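Local coordinates for KaiC domain-containing protein (Pyrococcus horikoshii, PDB 2ZTS) that probably binds ATP as a KaiC-like P-loop protein, with ADP and magnesium found in its nucleotide site, at the interface of chains A and B. Sequence-based numbering; all coordinates share one arbitrary frame. Chains: chain A/B, Putative uncharacterized protein PH0186.

The interface of chains A and B. Residues chain A 189, 193, 196-197, 202, 222; chain B 39, 68, 145, 180, 191.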
ATOM      1  N   LEU A 189     -10.975  -7.237  -7.813  1.00 37.85           N
ATOM      2  CA  LEU A 189     -12.188  -7.534  -8.567  1.00 34.83           C
ATOM      3  C   LEU A 189     -13.373  -6.626  -8.268  1.00 31.93           C
ATOM      4  O   LEU A 189     -14.251  -6.428  -9.133  1.00 30.38           O
ATOM      5  CB  LEU A 189     -12.605  -8.956  -8.249  1.00 36.08           C
ATOM      6  CG  LEU A 189     -13.469  -9.613  -9.316  1.00 38.84           C
ATOM      7  CD1 LEU A 189     -12.668  -9.738 -10.607  1.00 38.05           C
ATOM      8  CD2 LEU A 189     -13.931 -10.988  -8.817  1.00 41.69           C
ATOM      9  N   GLY A 193     -14.244  -5.648  -1.797  1.00 21.90           N
ATOM     10  CA  GLY A 193     -13.829  -7.018  -1.550  1.00 21.91           C
ATOM     11  C   GLY A 193     -14.906  -7.898  -0.980  1.00 22.67           C
ATOM     12  O   GLY A 193     -14.619  -8.962  -0.434  1.00 25.16           O
ATOM     13  N   GLU A 196     -18.428  -9.942  -4.354  1.00 24.73           N
ATOM     14  CA  GLU A 196     -18.217 -11.263  -4.981  1.00 25.47           C
ATOM     15  C   GLU A 196     -18.651 -12.396  -4.077  1.00 26.00           C
ATOM     16  O   GLU A 196     -18.992 -13.441  -4.560  1.00 26.41           O
ATOM     17  CB  GLU A 196     -16.745 -11.465  -5.392  1.00 25.76           C
ATOM     18  CG  GLU A 196     -15.744 -11.337  -4.221  1.00 28.26           C
ATOM     19  CD  GLU A 196     -15.081  -9.950  -4.161  1.00 28.33           C
ATOM     20  OE1 GLU A 196     -15.782  -8.924  -4.297  1.00 26.98           O
ATOM     21  OE2 GLU A 196     -13.850  -9.882  -3.984  1.00 26.32           O
ATOM     22  N   PHE A 197     -18.718 -12.206  -2.762  1.00 24.96           N
ATOM     23  CA  PHE A 197     -19.251 -13.271  -1.931  1.00 24.94           C
ATOM     24  C   PHE A 197     -20.773 -13.433  -1.967  1.00 26.26           C
ATOM     25  O   PHE A 197     -21.279 -14.384  -1.379  1.00 26.59           O
ATOM     26  CB  PHE A 197     -18.801 -13.094  -0.485  1.00 24.48           C
ATOM     27  CG  PHE A 197     -17.333 -13.281  -0.330  1.00 26.31           C
ATOM     28  CD1 PHE A 197     -16.824 -14.523  -0.133  1.00 26.31           C
ATOM     29  CD2 PHE A 197     -16.477 -12.219  -0.516  1.00 25.45           C
ATOM     30  CE1 PHE A 197     -15.460 -14.697  -0.051  1.00 29.86           C
ATOM     31  CE2 PHE A 197     -15.140 -12.364  -0.407  1.00 28.83           C
ATOM     32  CZ  PHE A 197     -14.615 -13.621  -0.170  1.00 29.38           C
ATOM     33  N   VAL A 202     -19.467 -13.750 -12.166  1.00 21.49           N
ATOM     34  CA  VAL A 202     -18.764 -12.497 -12.250  1.00 22.59           C
ATOM     35  C   VAL A 202     -18.378 -12.182 -13.693  1.00 22.77           C
ATOM     36  O   VAL A 202     -17.794 -13.007 -14.393  1.00 22.15           O
ATOM     37  CB  VAL A 202     -17.502 -12.498 -11.410  1.00 22.89           C
ATOM     38  CG1 VAL A 202     -16.829 -11.185 -11.501  1.00 21.74           C
ATOM     39  CG2 VAL A 202     -17.809 -12.914  -9.956  1.00 25.16           C
ATOM     40  N   LYS A 222     -16.381 -16.022 -13.723  1.00 26.54           N
ATOM     41  CA  LYS A 222     -17.103 -17.102 -13.112  1.00 25.10           C
ATOM     42  C   LYS A 222     -18.566 -17.090 -13.395  1.00 25.60           C
ATOM     43  O   LYS A 222     -19.085 -16.083 -13.712  1.00 25.14           O
ATOM     44  CB  LYS A 222     -17.064 -16.843 -11.579  1.00 23.74           C
ATOM     45  CG  LYS A 222     -17.817 -17.794 -10.657  1.00 20.57           C
ATOM     46  CD  LYS A 222     -17.722 -17.341  -9.149  1.00 25.08           C
ATOM     47  CE  LYS A 222     -18.363 -18.354  -8.223  1.00 22.44           C
ATOM     48  NZ  LYS A 222     -17.860 -18.324  -6.837  1.00 22.43           N
TER
ATOM     49  N   THR B  39     -11.663 -15.608  -6.593  1.00 22.03           N
ATOM     50  CA  THR B  39     -13.003 -15.892  -7.014  1.00 22.71           C
ATOM     51  C   THR B  39     -13.042 -16.739  -8.262  1.00 21.39           C
ATOM     52  O   THR B  39     -12.547 -16.373  -9.299  1.00 21.69           O
ATOM     53  CB  THR B  39     -13.710 -14.582  -7.341  1.00 24.61           C
ATOM     54  OG1 THR B  39     -13.600 -13.712  -6.202  1.00 30.43           O
ATOM     55  CG2 THR B  39     -15.200 -14.815  -7.498  1.00 25.16           C
ATOM     56  N   GLU B  68     -21.534 -20.003   2.319  1.00 33.04           N
ATOM     57  CA  GLU B  68     -21.526 -19.243   1.085  1.00 33.58           C
ATOM     58  C   GLU B  68     -22.850 -19.466   0.298  1.00 34.35           C
ATOM     59  O   GLU B  68     -23.230 -18.650  -0.521  1.00 33.34           O
ATOM     60  CB  GLU B  68     -20.248 -19.542   0.304  1.00 34.34           C
ATOM     61  CG  GLU B  68     -19.905 -18.497  -0.801  1.00 37.08           C
ATOM     62  CD  GLU B  68     -18.481 -17.975  -0.855  1.00 36.63           C
ATOM     63  OE1 GLU B  68     -18.187 -17.298  -1.941  1.00 45.89           O
ATOM     64  OE2 GLU B  68     -17.680 -18.186   0.142  1.00 31.76           O
ATOM     65  N   PRO B 145     -13.822 -16.685   4.812  1.00 23.02           N
ATOM     66  CA  PRO B 145     -14.395 -15.356   4.647  1.00 24.04           C
ATOM     67  C   PRO B 145     -15.910 -15.276   4.913  1.00 25.75           C
ATOM     68  O   PRO B 145     -16.381 -14.214   5.312  1.00 25.89           O
ATOM     69  CB  PRO B 145     -14.106 -15.025   3.200  1.00 24.72           C
ATOM     70  CG  PRO B 145     -12.893 -15.846   2.846  1.00 23.23           C
ATOM     71  CD  PRO B 145     -13.127 -17.105   3.579  1.00 21.78           C
ATOM     72  N   GLU B 180     -10.244 -17.085   0.347  1.00 24.14           N
ATOM     73  CA  GLU B 180     -10.180 -16.416  -0.919  1.00 26.33           C
ATOM     74  C   GLU B 180      -9.369 -15.115  -0.830  1.00 29.95           C
ATOM     75  O   GLU B 180      -9.681 -14.224  -0.044  1.00 31.27           O
ATOM     76  CB  GLU B 180     -11.604 -16.188  -1.389  1.00 25.13           C
ATOM     77  CG  GLU B 180     -11.760 -15.508  -2.727  1.00 27.75           C
ATOM     78  CD  GLU B 180     -13.171 -15.624  -3.307  1.00 29.62           C
ATOM     79  OE1 GLU B 180     -13.685 -16.819  -3.333  1.00 28.12           O
ATOM     80  OE2 GLU B 180     -13.744 -14.514  -3.695  1.00 28.55           O
ATOM     81  N   ARG B 191      -7.021 -14.594   2.825  1.00 27.15           N
ATOM     82  CA  ARG B 191      -7.699 -13.321   2.954  1.00 26.54           C
ATOM     83  C   ARG B 191      -7.141 -12.512   4.144  1.00 26.14           C
ATOM     84  O   ARG B 191      -6.971 -11.310   4.034  1.00 26.72           O
ATOM     85  CB  ARG B 191      -9.199 -13.525   3.172  1.00 26.83           C
ATOM     86  CG  ARG B 191      -9.997 -12.207   2.946  1.00 27.95           C
ATOM     87  CD  ARG B 191     -11.475 -12.425   2.778  1.00 27.33           C
ATOM     88  NE  ARG B 191     -12.222 -11.244   3.216  1.00 29.58           N
ATOM     89  CZ  ARG B 191     -12.664 -10.222   2.460  1.00 27.61           C
ATOM     90  NH1 ARG B 191     -12.496 -10.179   1.159  1.00 24.65           N
ATOM     91  NH2 ARG B 191     -13.281  -9.206   3.056  1.00 26.87           N
TER
HETATM   92  O   HOH W   1     -12.498 -12.279  -3.038  1.00 25.97           O
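The 3-10 helix 195-198 of chain A, with the loop before it and the strands 201-209 and 214-223, meets the P-loop of chain B, its loops carrying B:Glu68, B:Glu180 and B:Arg191, and the start of helix 144-148. A:Phe197 contributes the most hidden surface of the patch, 98 Å². Its CG lies anti to its own carbonyl carbon (chi1 -67°), which directs the ring into chain B. There the carboxylate of B:Glu180 comes tip to tip with the ring but lies nearly parallel over the CZ end of one face, OE2 to CZ 3.7 Å, with the planes 20° apart. The pyrrolidine CB of B:Pro145 packs on the opposite face, 3.5 Å from CE1, the two side chains crossing at about a right angle, while OE2 of B:Glu68 lies in plane at the ring edge. An alanine in place of A:Phe197 would probably leave a gap between B:Pro145 and the B:Glu180 carboxylate. Alongside, NH1 of the B:Arg191 guanidinium donates to the backbone O of A:Gly193 at 2.9 Å; the bond is bent, 135° at the hydrogen. B:Glu180 OE2 also accepts the hydroxyl OG1 of B:Thr39 at 2.6 Å, from above the carboxylate plane. A water bridges B:Glu180 OE2 (2.6 Å) and A:Glu196 OE2 (2.9 Å), linking two carboxylates otherwise not in contact through these oxygens. The methyl CG2 of B:Thr39 rests against CD of A:Lys222 at 3.9 Å and, more loosely, A:Val202. B:Thr39 and A:Lys222 both belong to ADP sites, so the nucleotide appears to sit at the junction of neighbouring subunits, as in KaiC hexamers, and this patch could couple nucleotide binding to assembly.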